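Local coordinates for protein BIM1 (Saccharomyces cerevisiae, PDB 2QJX) that binds microtubules, with plus-end binding, as a member of the EB1 (MAPRE) family, and is represented here by its calponin-homology domain, at residues K83-V87 against D88-R92; L50-R54 against V55-A59. All coordinates share one frame; numbering follows the deposited sequence.

In the fold
Both contacts lie in the calponin-homology domain and are local, contact 2 a turn in an interhelical loop, contact 1 the start of a helix. Contact 2 (50-54 with 55-59) comes first along the chain, in the long loop that leads from helix 37-47 to helix 62-78. Contact 1 (83-87 with 88-92) follows helix 62-78 and begins the short helix 87-90 ahead of helix 95-112. Their centres are 18 Å apart and their nearest atoms about 9 Å, without touching. Helix 62-78 is their common neighbour: Val85, Val87, Leu90 and Ile91 of contact 1 and Leu50, Pro51, Val55 and Ala59 of contact 2 all pack on it. Contact 2 is additionally tied to the C-terminal residue Arg127.

Contact 1: residues K83-V87 against D88-R92; sequences KTVYV and DKLIR
The flat carbonyl group of Tyr86 is approached in two ways by Lys89 and Leu90: the Lys89 amide lies above its plane, 51° out of it, whereas the Leu90 amide lies in the plane. This is the start of the short helix 87-90 of the calponin-homology domain, with Tyr86 at the N-cap position. Both approaches are hydrogen bonds, Lys89 N to Tyr86 O at 3.0 Å and the straighter Leu90 N to Tyr86 O at 3.2 Å, so one oxygen takes two helix amides. Just before the helix Tyr86 centres an inverse gamma turn, closed by a weak bond from Val87 N to Val85 O. Beside the Tyr86 CB, the Asp88 carboxylate brings its OD1 to 3.7 Å. That same OD1 forms a long salt bridge with Lys89 NZ at 3.4 Å; the lysine chain, bent at chi2 (70°), also passes its CD beside Tyr86 CB. Toward helix 95-112, Val85 CG1 meets Leu90 CD1 at 4.2 Å, and Phe101 of that helix touches both side chains. Val87 CG1 packs on Ile91 CB at 4.2 Å, and both side chains touch Gln66 of helix 62-78. The next helical bond runs from Ile91 N to Val87 O at 2.8 Å and is nearly straight. With Ile91 CG1 turned away from its own N (chi1 -159°), the CG2 branch comes to 3.2 Å from Val87 O.

Contact 2: residues L50-R54 against V55-A59; sequences LPMNR and VKFNA
A short 3-10 turn, residues 52-54, hands the chain on to Val55, whose amide points back at the carbonyls of Met52 and Pro51. Val55 N donates to Met52 O at 3.1 Å, and only weakly to Pro51 O at 3.4 Å. Pro51 O already takes Arg54 N at 2.9 Å, the first of the turn's two i to i+3 bonds. In the calponin-homology fold this turn sits in the loop between helices 37-47 and 62-78. Arg127 reaches it from the C-terminal end and binds the carbonyls of Met52 and Val55. On the side of helix 37-47, Met52, present as selenomethionine, is folded by three successive bends, and its SE meets Val55 CG2 at 4.3 Å. Its terminal CE then approaches Phe57 CD1 obliquely at 4.4 Å, and the Met52 and Phe57 side chains also touch Gln41 of that helix. Pro51 CB lies over the centre of the Arg54 guanidinium, 3.4 Å above its plane. Lys56, the centre of an inverse gamma turn, bends at chi2 (-58°) and carries its NZ back toward the turn. There a water accepts from Lys56 NZ at 2.8 Å and donates to Asn53 O at 2.8 Å.

Contact 1: residues K83-V87 against D88-R92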
loop_
_atom_site.group_PDB
_atom_site.type_symbol
_atom_site.label_atom_id
_atom_site.label_comp_id
_atom_site.label_asym_id
_atom_site.label_seq_id
_atom_site.Cartn_x
_atom_site.Cartn_y
_atom_site.Cartn_z
ATOM N N LYS A 83 -3.167 -14.334 0.962
ATOM C CA LYS A 83 -2.694 -13.781 -0.311
ATOM C C LYS A 83 -1.173 -13.699 -0.362
ATOM O O LYS A 83 -0.542 -13.306 0.617
ATOM C CB LYS A 83 -3.264 -12.375 -0.517
ATOM C CG LYS A 83 -2.660 -11.619 -1.704
ATOM C CD LYS A 83 -3.252 -12.087 -3.027
ATOM C CE LYS A 83 -2.612 -11.373 -4.215
ATOM N NZ LYS A 83 -1.231 -11.868 -4.494
ATOM N N THR A 84 -0.589 -14.056 -1.506
ATOM C CA THR A 84 0.861 -14.019 -1.675
ATOM C C THR A 84 1.383 -12.604 -1.919
ATOM O O THR A 84 0.684 -11.757 -2.481
ATOM C CB THR A 84 1.325 -14.895 -2.866
ATOM O OG1 THR A 84 0.695 -14.436 -4.070
ATOM C CG2 THR A 84 0.979 -16.358 -2.630
ATOM N N VAL A 85 2.619 -12.363 -1.492
ATOM C CA VAL A 85 3.269 -11.070 -1.668
ATOM C C VAL A 85 4.706 -11.326 -2.115
ATOM O O VAL A 85 5.571 -11.635 -1.298
ATOM C CB VAL A 85 3.303 -10.268 -0.348
ATOM C CG1 VAL A 85 3.834 -8.870 -0.609
ATOM C CG2 VAL A 85 1.917 -10.210 0.267
ATOM N N TYR A 86 4.957 -11.201 -3.412
ATOM C CA TYR A 86 6.294 -11.435 -3.949
ATOM C C TYR A 86 7.083 -10.133 -3.974
ATOM O O TYR A 86 7.137 -9.445 -4.990
ATOM C CB TYR A 86 6.194 -12.010 -5.360
ATOM C CG TYR A 86 5.209 -13.151 -5.485
ATOM C CD1 TYR A 86 5.342 -14.309 -4.716
ATOM C CD2 TYR A 86 4.151 -13.079 -6.385
ATOM C CE1 TYR A 86 4.441 -15.370 -4.848
ATOM C CE2 TYR A 86 3.247 -14.133 -6.526
ATOM C CZ TYR A 86 3.398 -15.273 -5.758
ATOM O OH TYR A 86 2.510 -16.316 -5.920
ATOM N N VAL A 87 7.690 -9.805 -2.841
ATOM C CA VAL A 87 8.467 -8.577 -2.700
ATOM C C VAL A 87 9.486 -8.404 -3.818
ATOM O O VAL A 87 9.581 -7.338 -4.420
ATOM C CB VAL A 87 9.200 -8.553 -1.345
ATOM C CG1 VAL A 87 10.008 -7.275 -1.208
ATOM C CG2 VAL A 87 8.187 -8.673 -0.214
ATOM N N ASP A 88 10.243 -9.462 -4.088
ATOM C CA ASP A 88 11.264 -9.444 -5.128
ATOM C C ASP A 88 10.762 -8.912 -6.467
ATOM O O ASP A 88 11.508 -8.256 -7.197
ATOM C CB ASP A 88 11.843 -10.854 -5.291
ATOM C CG ASP A 88 10.827 -11.938 -4.975
ATOM O OD1 ASP A 88 9.862 -12.102 -5.751
ATOM O OD2 ASP A 88 10.985 -12.620 -3.939
ATOM N N LYS A 89 9.499 -9.184 -6.787
ATOM C CA LYS A 89 8.913 -8.718 -8.041
ATOM C C LYS A 89 8.406 -7.277 -7.964
ATOM O O LYS A 89 8.606 -6.484 -8.886
ATOM C CB LYS A 89 7.750 -9.628 -8.453
ATOM C CG LYS A 89 8.145 -10.864 -9.247
ATOM C CD LYS A 89 8.881 -11.884 -8.406
ATOM C CE LYS A 89 9.198 -13.134 -9.219
ATOM N NZ LYS A 89 9.864 -14.185 -8.397
ATOM N N LEU A 90 7.761 -6.946 -6.852
ATOM C CA LEU A 90 7.183 -5.620 -6.642
ATOM C C LEU A 90 8.182 -4.498 -6.366
ATOM O O LEU A 90 8.042 -3.380 -6.875
ATOM C CB LEU A 90 6.192 -5.686 -5.477
ATOM C CG LEU A 90 4.994 -6.626 -5.638
ATOM C CD1 LEU A 90 4.309 -6.812 -4.294
ATOM C CD2 LEU A 90 4.029 -6.056 -6.665
ATOM N N ILE A 91 9.183 -4.806 -5.551
ATOM C CA ILE A 91 10.187 -3.832 -5.153
ATOM C C ILE A 91 11.000 -3.249 -6.309
ATOM O O ILE A 91 11.633 -2.204 -6.159
ATOM C CB ILE A 91 11.127 -4.451 -4.100
ATOM C CG1 ILE A 91 11.832 -3.349 -3.310
ATOM C CG2 ILE A 91 12.131 -5.372 -4.776
ATOM C CD1 ILE A 91 12.529 -3.868 -2.063
ATOM N N ARG A 92 10.977 -3.909 -7.461
ATOM C CA ARG A 92 11.716 -3.402 -8.612
ATOM C C ARG A 92 10.912 -2.340 -9.349
ATOM O O ARG A 92 11.355 -1.794 -10.362
ATOM C CB ARG A 92 12.087 -4.540 -9.569
ATOM C CG ARG A 92 13.271 -5.374 -9.097
ATOM C CD ARG A 92 13.809 -6.252 -10.219
ATOM N NE ARG A 92 15.063 -6.909 -9.859
ATOM C CZ ARG A 92 15.760 -7.690 -10.681
ATOM N NH1 ARG A 92 15.327 -7.913 -11.915
ATOM N NH2 ARG A 92 16.893 -8.248 -10.271
#

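Contact 2: residues L50-R54 against V55-A59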
loop_
_atom_site.group_PDB
_atom_site.type_symbol
_atom_site.label_atom_id
_atom_site.label_comp_id
_atom_site.label_asym_id
_atom_site.label_seq_id
_atom_site.Cartn_x
_atom_site.Cartn_y
_atom_site.Cartn_z
ATOM N N LEU A 50 -1.241 -0.753 11.601
ATOM C CA LEU A 50 0.055 -0.710 10.936
ATOM C C LEU A 50 0.940 0.329 11.623
ATOM O O LEU A 50 0.452 1.354 12.096
ATOM C CB LEU A 50 -0.112 -0.319 9.465
ATOM C CG LEU A 50 -0.571 -1.348 8.431
ATOM C CD1 LEU A 50 0.593 -2.271 8.115
ATOM C CD2 LEU A 50 -1.785 -2.126 8.938
ATOM N N PRO A 51 2.252 0.065 11.702
ATOM C CA PRO A 51 3.204 0.989 12.329
ATOM C C PRO A 51 3.537 2.085 11.318
ATOM O O PRO A 51 4.644 2.152 10.787
ATOM C CB PRO A 51 4.390 0.092 12.639
ATOM C CG PRO A 51 4.362 -0.890 11.514
ATOM C CD PRO A 51 2.897 -1.227 11.400
HETATM N N MSE A 52 2.556 2.940 11.057
HETATM C CA MSE A 52 2.709 4.008 10.083
HETATM C C MSE A 52 3.927 4.900 10.277
HETATM O O MSE A 52 4.544 5.305 9.297
HETATM C CB MSE A 52 1.435 4.854 10.032
HETATM C CG MSE A 52 0.227 4.112 9.448
HETATM SE SE MSE A 52 0.497 3.426 7.632
HETATM C CE MSE A 52 0.685 5.122 6.713
ATOM N N ASN A 53 4.284 5.197 11.527
ATOM C CA ASN A 53 5.439 6.051 11.776
ATOM C C ASN A 53 6.719 5.428 11.236
ATOM O O ASN A 53 7.688 6.129 10.949
ATOM C CB ASN A 53 5.645 6.291 13.276
ATOM C CG ASN A 53 4.492 7.011 13.929
ATOM O OD1 ASN A 53 3.688 7.668 13.270
ATOM N ND2 ASN A 53 4.417 6.911 15.251
ATOM N N ARG A 54 6.723 4.106 11.103
ATOM C CA ARG A 54 7.917 3.404 10.646
ATOM C C ARG A 54 7.916 3.057 9.163
ATOM O O ARG A 54 8.910 2.553 8.620
ATOM C CB ARG A 54 8.124 2.161 11.522
ATOM C CG ARG A 54 8.513 2.526 12.958
ATOM C CD ARG A 54 8.394 1.343 13.906
ATOM N NE ARG A 54 7.197 1.446 14.737
ATOM C CZ ARG A 54 6.536 0.401 15.231
ATOM N NH1 ARG A 54 6.955 -0.830 14.978
ATOM N NH2 ARG A 54 5.448 0.588 15.966
ATOM N N VAL A 55 6.797 3.337 8.508
ATOM C CA VAL A 55 6.678 3.109 7.079
ATOM C C VAL A 55 7.384 4.292 6.425
ATOM O O VAL A 55 7.112 5.442 6.771
ATOM C CB VAL A 55 5.197 3.098 6.636
ATOM C CG1 VAL A 55 5.100 3.070 5.109
ATOM C CG2 VAL A 55 4.491 1.894 7.235
ATOM N N LYS A 56 8.312 4.014 5.516
ATOM C CA LYS A 56 9.031 5.073 4.818
ATOM C C LYS A 56 8.117 5.479 3.676
ATOM O O LYS A 56 8.232 4.983 2.550
ATOM C CB LYS A 56 10.367 4.552 4.283
ATOM C CG LYS A 56 11.281 3.992 5.368
ATOM C CD LYS A 56 11.572 5.037 6.434
ATOM C CE LYS A 56 12.269 4.437 7.642
ATOM N NZ LYS A 56 12.377 5.420 8.759
ATOM N N PHE A 57 7.199 6.389 3.983
ATOM C CA PHE A 57 6.217 6.818 3.010
ATOM C C PHE A 57 6.752 7.499 1.768
ATOM O O PHE A 57 6.286 7.226 0.661
ATOM C CB PHE A 57 5.170 7.715 3.671
ATOM C CG PHE A 57 3.825 7.581 3.052
ATOM C CD1 PHE A 57 3.045 6.457 3.307
ATOM C CD2 PHE A 57 3.375 8.519 2.131
ATOM C CE1 PHE A 57 1.844 6.259 2.651
ATOM C CE2 PHE A 57 2.168 8.332 1.464
ATOM C CZ PHE A 57 1.400 7.198 1.725
ATOM N N ASN A 58 7.723 8.386 1.943
ATOM C CA ASN A 58 8.308 9.095 0.819
ATOM C C ASN A 58 9.741 8.620 0.602
ATOM O O ASN A 58 10.677 9.410 0.600
ATOM C CB ASN A 58 8.260 10.603 1.089
ATOM C CG ASN A 58 6.838 11.119 1.213
ATOM O OD1 ASN A 58 6.088 11.141 0.236
ATOM N ND2 ASN A 58 6.452 11.521 2.422
ATOM N N ALA A 59 9.889 7.311 0.415
ATOM C CA ALA A 59 11.194 6.682 0.214
ATOM C C ALA A 59 11.712 6.768 -1.219
ATOM O O ALA A 59 10.935 6.831 -2.172
ATOM C CB ALA A 59 11.126 5.214 0.650
HETATM O O HOH W 1 9.763 6.407 9.104
#